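Local coordinates for protein succinate dehydrogenase subunit A (Mycolicibacterium smegmatis, PDB 7D6V) that binds FAD as the flavoprotein subunit of succinate dehydrogenase and probably oxidises succinate to fumarate, passing the electrons on toward quinone, at residues Leu21-Arg33 with Gly436-Arg448. Residues are numbered along the deposited sequence; the frame is centred on the assembly and turned at random.
Sequences LRAVIEARERGLR and GRRAGLGAADYVR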
ATOM      1  N   LEU A  21      14.842   8.644   4.647  1.00 13.53           N
ATOM      2  CA  LEU A  21      15.195   8.586   3.234  1.00 13.53           C
ATOM      3  C   LEU A  21      15.607   9.954   2.704  1.00 13.53           C
ATOM      4  O   LEU A  21      16.549  10.054   1.905  1.00 13.53           O
ATOM      5  CB  LEU A  21      14.035   8.007   2.429  1.00 13.53           C
ATOM      6  CG  LEU A  21      13.765   6.528   2.715  1.00 13.53           C
ATOM      7  CD1 LEU A  21      12.758   5.949   1.746  1.00 13.53           C
ATOM      8  CD2 LEU A  21      15.058   5.738   2.675  1.00 13.53           C
ATOM      9  N   ARG A  22      14.931  11.022   3.138  1.00 13.81           N
ATOM     10  CA  ARG A  22      15.339  12.356   2.716  1.00 13.81           C
ATOM     11  C   ARG A  22      16.737  12.687   3.226  1.00 13.81           C
ATOM     12  O   ARG A  22      17.550  13.280   2.502  1.00 13.81           O
ATOM     13  CB  ARG A  22      14.321  13.389   3.200  1.00 13.81           C
ATOM     14  CG  ARG A  22      14.396  14.724   2.486  1.00 13.81           C
ATOM     15  CD  ARG A  22      14.449  14.534   0.986  1.00 13.81           C
ATOM     16  NE  ARG A  22      14.747  15.775   0.280  1.00 13.81           N
ATOM     17  CZ  ARG A  22      15.970  16.183  -0.031  1.00 13.81           C
ATOM     18  NH1 ARG A  22      16.142  17.325  -0.677  1.00 13.81           N
ATOM     19  NH2 ARG A  22      17.022  15.454   0.304  1.00 13.81           N
ATOM     20  N   ALA A  23      17.041  12.294   4.467  1.00 13.97           N
ATOM     21  CA  ALA A  23      18.380  12.504   5.007  1.00 13.97           C
ATOM     22  C   ALA A  23      19.425  11.731   4.216  1.00 13.97           C
ATOM     23  O   ALA A  23      20.527  12.233   3.974  1.00 13.97           O
ATOM     24  CB  ALA A  23      18.422  12.100   6.480  1.00 13.97           C
ATOM     25  N   VAL A  24      19.104  10.498   3.823  1.00 14.50           N
ATOM     26  CA  VAL A  24      20.040   9.695   3.038  1.00 14.50           C
ATOM     27  C   VAL A  24      20.320  10.363   1.700  1.00 14.50           C
ATOM     28  O   VAL A  24      21.474  10.452   1.257  1.00 14.50           O
ATOM     29  CB  VAL A  24      19.496   8.270   2.852  1.00 14.50           C
ATOM     30  CG1 VAL A  24      20.383   7.488   1.905  1.00 14.50           C
ATOM     31  CG2 VAL A  24      19.402   7.579   4.187  1.00 14.50           C
ATOM     32  N   ILE A  25      19.267  10.839   1.034  1.00 14.65           N
ATOM     33  CA  ILE A  25      19.443  11.510  -0.252  1.00 14.65           C
ATOM     34  C   ILE A  25      20.321  12.745  -0.093  1.00 14.65           C
ATOM     35  O   ILE A  25      21.247  12.976  -0.880  1.00 14.65           O
ATOM     36  CB  ILE A  25      18.075  11.860  -0.866  1.00 14.65           C
ATOM     37  CG1 ILE A  25      17.296  10.586  -1.181  1.00 14.65           C
ATOM     38  CG2 ILE A  25      18.249  12.695  -2.117  1.00 14.65           C
ATOM     39  CD1 ILE A  25      15.833  10.811  -1.430  1.00 14.65           C
ATOM     40  N   GLU A  26      20.062  13.543   0.944  1.00 16.45           N
ATOM     41  CA  GLU A  26      20.846  14.758   1.149  1.00 16.45           C
ATOM     42  C   GLU A  26      22.308  14.442   1.447  1.00 16.45           C
ATOM     43  O   GLU A  26      23.217  15.087   0.902  1.00 16.45           O
ATOM     44  CB  GLU A  26      20.233  15.585   2.279  1.00 16.45           C
ATOM     45  CG  GLU A  26      21.013  16.832   2.635  1.00 16.45           C
ATOM     46  CD  GLU A  26      20.901  17.919   1.588  1.00 16.45           C
ATOM     47  OE1 GLU A  26      20.091  17.770   0.651  1.00 16.45           O
ATOM     48  OE2 GLU A  26      21.625  18.927   1.704  1.00 16.45           O
ATOM     49  N   ALA A  27      22.555  13.451   2.306  1.00 16.70           N
ATOM     50  CA  ALA A  27      23.925  13.096   2.658  1.00 16.70           C
ATOM     51  C   ALA A  27      24.684  12.563   1.452  1.00 16.70           C
ATOM     52  O   ALA A  27      25.877  12.845   1.289  1.00 16.70           O
ATOM     53  CB  ALA A  27      23.926  12.074   3.792  1.00 16.70           C
ATOM     54  N   ARG A  28      24.017  11.782   0.599  1.00 17.54           N
ATOM     55  CA  ARG A  28      24.667  11.330  -0.626  1.00 17.54           C
ATOM     56  C   ARG A  28      24.960  12.499  -1.557  1.00 17.54           C
ATOM     57  O   ARG A  28      26.004  12.526  -2.216  1.00 17.54           O
ATOM     58  CB  ARG A  28      23.807  10.287  -1.336  1.00 17.54           C
ATOM     59  CG  ARG A  28      24.547   9.520  -2.423  1.00 17.54           C
ATOM     60  CD  ARG A  28      24.254  10.096  -3.794  1.00 17.54           C
ATOM     61  NE  ARG A  28      24.725   9.243  -4.879  1.00 17.54           N
ATOM     62  CZ  ARG A  28      24.758   9.618  -6.153  1.00 17.54           C
ATOM     63  NH1 ARG A  28      24.354  10.834  -6.493  1.00 17.54           N
ATOM     64  NH2 ARG A  28      25.195   8.784  -7.084  1.00 17.54           N
ATOM     65  N   GLU A  29      24.046  13.470  -1.633  1.00 19.20           N
ATOM     66  CA  GLU A  29      24.285  14.631  -2.485  1.00 19.20           C
ATOM     67  C   GLU A  29      25.508  15.409  -2.021  1.00 19.20           C
ATOM     68  O   GLU A  29      26.308  15.871  -2.842  1.00 19.20           O
ATOM     69  CB  GLU A  29      23.058  15.540  -2.512  1.00 19.20           C
ATOM     70  CG  GLU A  29      21.831  14.929  -3.168  1.00 19.20           C
ATOM     71  CD  GLU A  29      22.002  14.686  -4.653  1.00 19.20           C
ATOM     72  OE1 GLU A  29      22.731  15.460  -5.309  1.00 19.20           O
ATOM     73  OE2 GLU A  29      21.399  13.720  -5.165  1.00 19.20           O
ATOM     74  N   ARG A  30      25.673  15.570  -0.707  1.00 19.23           N
ATOM     75  CA  ARG A  30      26.863  16.255  -0.214  1.00 19.23           C
ATOM     76  C   ARG A  30      28.126  15.421  -0.378  1.00 19.23           C
ATOM     77  O   ARG A  30      29.230  15.956  -0.246  1.00 19.23           O
ATOM     78  CB  ARG A  30      26.681  16.646   1.250  1.00 19.23           C
ATOM     79  CG  ARG A  30      25.447  17.488   1.506  1.00 19.23           C
ATOM     80  CD  ARG A  30      25.731  18.974   1.337  1.00 19.23           C
ATOM     81  NE  ARG A  30      25.986  19.359  -0.051  1.00 19.23           N
ATOM     82  CZ  ARG A  30      25.073  19.355  -1.020  1.00 19.23           C
ATOM     83  NH1 ARG A  30      23.825  18.984  -0.771  1.00 19.23           N
ATOM     84  NH2 ARG A  30      25.411  19.724  -2.246  1.00 19.23           N
ATOM     85  N   GLY A  31      27.989  14.126  -0.625  1.00 18.92           N
ATOM     86  CA  GLY A  31      29.116  13.273  -0.939  1.00 18.92           C
ATOM     87  C   GLY A  31      29.580  12.539   0.296  1.00 18.92           C
ATOM     88  O   GLY A  31      30.411  13.046   1.052  1.00 18.92           O
ATOM     89  N   LEU A  32      29.094  11.317   0.472  1.00 18.55           N
ATOM     90  CA  LEU A  32      29.248  10.572   1.712  1.00 18.55           C
ATOM     91  C   LEU A  32      28.885   9.126   1.441  1.00 18.55           C
ATOM     92  O   LEU A  32      28.080   8.835   0.554  1.00 18.55           O
ATOM     93  CB  LEU A  32      28.353  11.124   2.831  1.00 18.55           C
ATOM     94  CG  LEU A  32      28.732  12.369   3.629  1.00 18.55           C
ATOM     95  CD1 LEU A  32      27.775  12.554   4.790  1.00 18.55           C
ATOM     96  CD2 LEU A  32      30.147  12.266   4.133  1.00 18.55           C
ATOM     97  N   ARG A  33      29.484   8.229   2.214  1.00 18.19           N
ATOM     98  CA  ARG A  33      29.059   6.839   2.243  1.00 18.19           C
ATOM     99  C   ARG A  33      28.011   6.685   3.335  1.00 18.19           C
ATOM    100  O   ARG A  33      28.305   6.891   4.516  1.00 18.19           O
ATOM    101  CB  ARG A  33      30.244   5.910   2.489  1.00 18.19           C
ATOM    102  CG  ARG A  33      31.410   6.142   1.556  1.00 18.19           C
ATOM    103  CD  ARG A  33      32.359   4.965   1.588  1.00 18.19           C
ATOM    104  NE  ARG A  33      31.686   3.718   1.237  1.00 18.19           N
ATOM    105  CZ  ARG A  33      31.630   2.650   2.025  1.00 18.19           C
ATOM    106  NH1 ARG A  33      30.999   1.559   1.619  1.00 18.19           N
ATOM    107  NH2 ARG A  33      32.208   2.672   3.217  1.00 18.19           N
ATOM    108  N   GLY A 436      14.476  16.073   7.551  1.00 14.13           N
ATOM    109  CA  GLY A 436      15.379  15.052   7.060  1.00 14.13           C
ATOM    110  C   GLY A 436      16.484  15.642   6.210  1.00 14.13           C
ATOM    111  O   GLY A 436      17.653  15.273   6.353  1.00 14.13           O
ATOM    112  N   ARG A 437      16.137  16.587   5.331  1.00 14.44           N
ATOM    113  CA  ARG A 437      17.176  17.279   4.580  1.00 14.44           C
ATOM    114  C   ARG A 437      18.106  18.051   5.507  1.00 14.44           C
ATOM    115  O   ARG A 437      19.335  18.006   5.348  1.00 14.44           O
ATOM    116  CB  ARG A 437      16.552  18.213   3.548  1.00 14.44           C
ATOM    117  CG  ARG A 437      17.574  18.888   2.668  1.00 14.44           C
ATOM    118  CD  ARG A 437      16.933  19.855   1.708  1.00 14.44           C
ATOM    119  NE  ARG A 437      17.896  20.835   1.226  1.00 14.44           N
ATOM    120  CZ  ARG A 437      18.254  21.922   1.901  1.00 14.44           C
ATOM    121  NH1 ARG A 437      19.140  22.759   1.383  1.00 14.44           N
ATOM    122  NH2 ARG A 437      17.730  22.170   3.091  1.00 14.44           N
ATOM    123  N   ARG A 438      17.542  18.759   6.494  1.00 14.96           N
ATOM    124  CA  ARG A 438      18.393  19.488   7.434  1.00 14.96           C
ATOM    125  C   ARG A 438      19.313  18.544   8.204  1.00 14.96           C
ATOM    126  O   ARG A 438      20.485  18.861   8.427  1.00 14.96           O
ATOM    127  CB  ARG A 438      17.550  20.314   8.406  1.00 14.96           C
ATOM    128  CG  ARG A 438      16.608  21.310   7.762  1.00 14.96           C
ATOM    129  CD  ARG A 438      17.339  22.423   7.049  1.00 14.96           C
ATOM    130  NE  ARG A 438      17.938  23.386   7.966  1.00 14.96           N
ATOM    131  CZ  ARG A 438      17.974  24.696   7.752  1.00 14.96           C
ATOM    132  NH1 ARG A 438      17.433  25.206   6.657  1.00 14.96           N
ATOM    133  NH2 ARG A 438      18.545  25.498   8.636  1.00 14.96           N
ATOM    134  N   ALA A 439      18.802  17.381   8.617  1.00 15.37           N
ATOM    135  CA  ALA A 439      19.608  16.434   9.379  1.00 15.37           C
ATOM    136  C   ALA A 439      20.731  15.849   8.536  1.00 15.37           C
ATOM    137  O   ALA A 439      21.867  15.724   9.009  1.00 15.37           O
ATOM    138  CB  ALA A 439      18.722  15.319   9.931  1.00 15.37           C
ATOM    139  N   GLY A 440      20.435  15.478   7.289  1.00 15.92           N
ATOM    140  CA  GLY A 440      21.487  14.994   6.411  1.00 15.92           C
ATOM    141  C   GLY A 440      22.566  16.031   6.178  1.00 15.92           C
ATOM    142  O   GLY A 440      23.761  15.721   6.214  1.00 15.92           O
ATOM    143  N   LEU A 441      22.163  17.285   5.965  1.00 16.61           N
ATOM    144  CA  LEU A 441      23.147  18.334   5.722  1.00 16.61           C
ATOM    145  C   LEU A 441      23.976  18.611   6.973  1.00 16.61           C
ATOM    146  O   LEU A 441      25.185  18.857   6.882  1.00 16.61           O
ATOM    147  CB  LEU A 441      22.440  19.595   5.227  1.00 16.61           C
ATOM    148  CG  LEU A 441      23.252  20.792   4.728  1.00 16.61           C
ATOM    149  CD1 LEU A 441      22.416  21.571   3.734  1.00 16.61           C
ATOM    150  CD2 LEU A 441      23.696  21.702   5.860  1.00 16.61           C
ATOM    151  N   GLY A 442      23.347  18.570   8.149  1.00 17.08           N
ATOM    152  CA  GLY A 442      24.093  18.769   9.380  1.00 17.08           C
ATOM    153  C   GLY A 442      25.084  17.655   9.644  1.00 17.08           C
ATOM    154  O   GLY A 442      26.207  17.902  10.095  1.00 17.08           O
ATOM    155  N   ALA A 443      24.688  16.413   9.360  1.00 17.11           N
ATOM    156  CA  ALA A 443      25.618  15.296   9.478  1.00 17.11           C
ATOM    157  C   ALA A 443      26.793  15.452   8.523  1.00 17.11           C
ATOM    158  O   ALA A 443      27.944  15.197   8.896  1.00 17.11           O
ATOM    159  CB  ALA A 443      24.889  13.979   9.224  1.00 17.11           C
ATOM    160  N   ALA A 444      26.523  15.869   7.282  1.00 18.14           N
ATOM    161  CA  ALA A 444      27.608  16.073   6.326  1.00 18.14           C
ATOM    162  C   ALA A 444      28.564  17.166   6.790  1.00 18.14           C
ATOM    163  O   ALA A 444      29.789  17.016   6.691  1.00 18.14           O
ATOM    164  CB  ALA A 444      27.036  16.406   4.949  1.00 18.14           C
ATOM    165  N   ASP A 445      28.023  18.274   7.304  1.00 19.44           N
ATOM    166  CA  ASP A 445      28.873  19.342   7.820  1.00 19.44           C
ATOM    167  C   ASP A 445      29.721  18.859   8.989  1.00 19.44           C
ATOM    168  O   ASP A 445      30.916  19.173   9.071  1.00 19.44           O
ATOM    169  CB  ASP A 445      28.020  20.534   8.247  1.00 19.44           C
ATOM    170  CG  ASP A 445      27.458  21.300   7.074  1.00 19.44           C
ATOM    171  OD1 ASP A 445      27.840  21.003   5.923  1.00 19.44           O
ATOM    172  OD2 ASP A 445      26.632  22.205   7.305  1.00 19.44           O
ATOM    173  N   TYR A 446      29.119  18.100   9.907  1.00 19.46           N
ATOM    174  CA  TYR A 446      29.861  17.600  11.058  1.00 19.46           C
ATOM    175  C   TYR A 446      30.985  16.669  10.624  1.00 19.46           C
ATOM    176  O   TYR A 446      32.099  16.741  11.154  1.00 19.46           O
ATOM    177  CB  TYR A 446      28.908  16.894  12.022  1.00 19.46           C
ATOM    178  CG  TYR A 446      29.586  16.201  13.180  1.00 19.46           C
ATOM    179  CD1 TYR A 446      29.819  14.834  13.158  1.00 19.46           C
ATOM    180  CD2 TYR A 446      29.987  16.913  14.299  1.00 19.46           C
ATOM    181  CE1 TYR A 446      30.437  14.201  14.214  1.00 19.46           C
ATOM    182  CE2 TYR A 446      30.604  16.288  15.358  1.00 19.46           C
ATOM    183  CZ  TYR A 446      30.826  14.934  15.311  1.00 19.46           C
ATOM    184  OH  TYR A 446      31.442  14.313  16.370  1.00 19.46           O
ATOM    185  N   VAL A 447      30.713  15.792   9.657  1.00 19.90           N
ATOM    186  CA  VAL A 447      31.728  14.839   9.216  1.00 19.90           C
ATOM    187  C   VAL A 447      32.864  15.552   8.492  1.00 19.90           C
ATOM    188  O   VAL A 447      34.039  15.214   8.675  1.00 19.90           O
ATOM    189  CB  VAL A 447      31.086  13.745   8.346  1.00 19.90           C
ATOM    190  CG1 VAL A 447      32.151  12.903   7.673  1.00 19.90           C
ATOM    191  CG2 VAL A 447      30.184  12.872   9.195  1.00 19.90           C
ATOM    192  N   ARG A 448      32.544  16.553   7.668  1.00 22.01           N
ATOM    193  CA  ARG A 448      33.601  17.315   7.005  1.00 22.01           C
ATOM    194  C   ARG A 448      34.404  18.176   7.972  1.00 22.01           C
ATOM    195  O   ARG A 448      35.588  18.429   7.724  1.00 22.01           O
ATOM    196  CB  ARG A 448      33.017  18.169   5.884  1.00 22.01           C
ATOM    197  CG  ARG A 448      32.420  17.355   4.759  1.00 22.01           C
ATOM    198  CD  ARG A 448      33.563  16.666   4.022  1.00 22.01           C
ATOM    199  NE  ARG A 448      33.145  15.928   2.835  1.00 22.01           N
ATOM    200  CZ  ARG A 448      32.809  14.644   2.832  1.00 22.01           C
ATOM    201  NH1 ARG A 448      32.440  14.056   1.704  1.00 22.01           N
ATOM    202  NH2 ARG A 448      32.881  13.940   3.952  1.00 22.01           N
TER
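The first helix of the Rossmann-type FAD-binding fold, 18-30, packs here against helix 427-448, with Ala23 and Glu26 set against Gly436 and Gly440. The axes of 21-30 and 436-448 come within 7.1 Å at a crossing angle of -39°. Neither Gly436 nor Gly440 has a side chain, and the backbones lie close: Ala23 CA is 4.2 Å from Gly440 CA. Ala23 CA also gives a CA-H...O contact of 3.2 Å to Gly436 O.

Beside this seam, Glu26 holds CG anti to its backbone N (chi1 177°) and lays it against Arg437 O. Glu26 OE1 lies 3.8 Å from Arg437 NE, well out of the guanidinium plane. This long salt bridge rests on charge alone, as no N-H points at the oxygen. Glu26 OE2 takes a weak hydrogen bond from Arg30 NH1, part of a salt bridge within 21-33, and touches Leu441 CD1 at 3.4 Å. Arg437 CG lies over one face of the Arg22 guanidinium, toward its rim; Arg22 is salt-bridged to Glu100. Farther along, Leu32 CD1 rests on Ala444 CB at 3.9 Å.

No hydrogen bond crosses between the segments. Close backbone packing and apolar contacts join them, while buried Glu26 probably offsets the charge of the surrounding arginines.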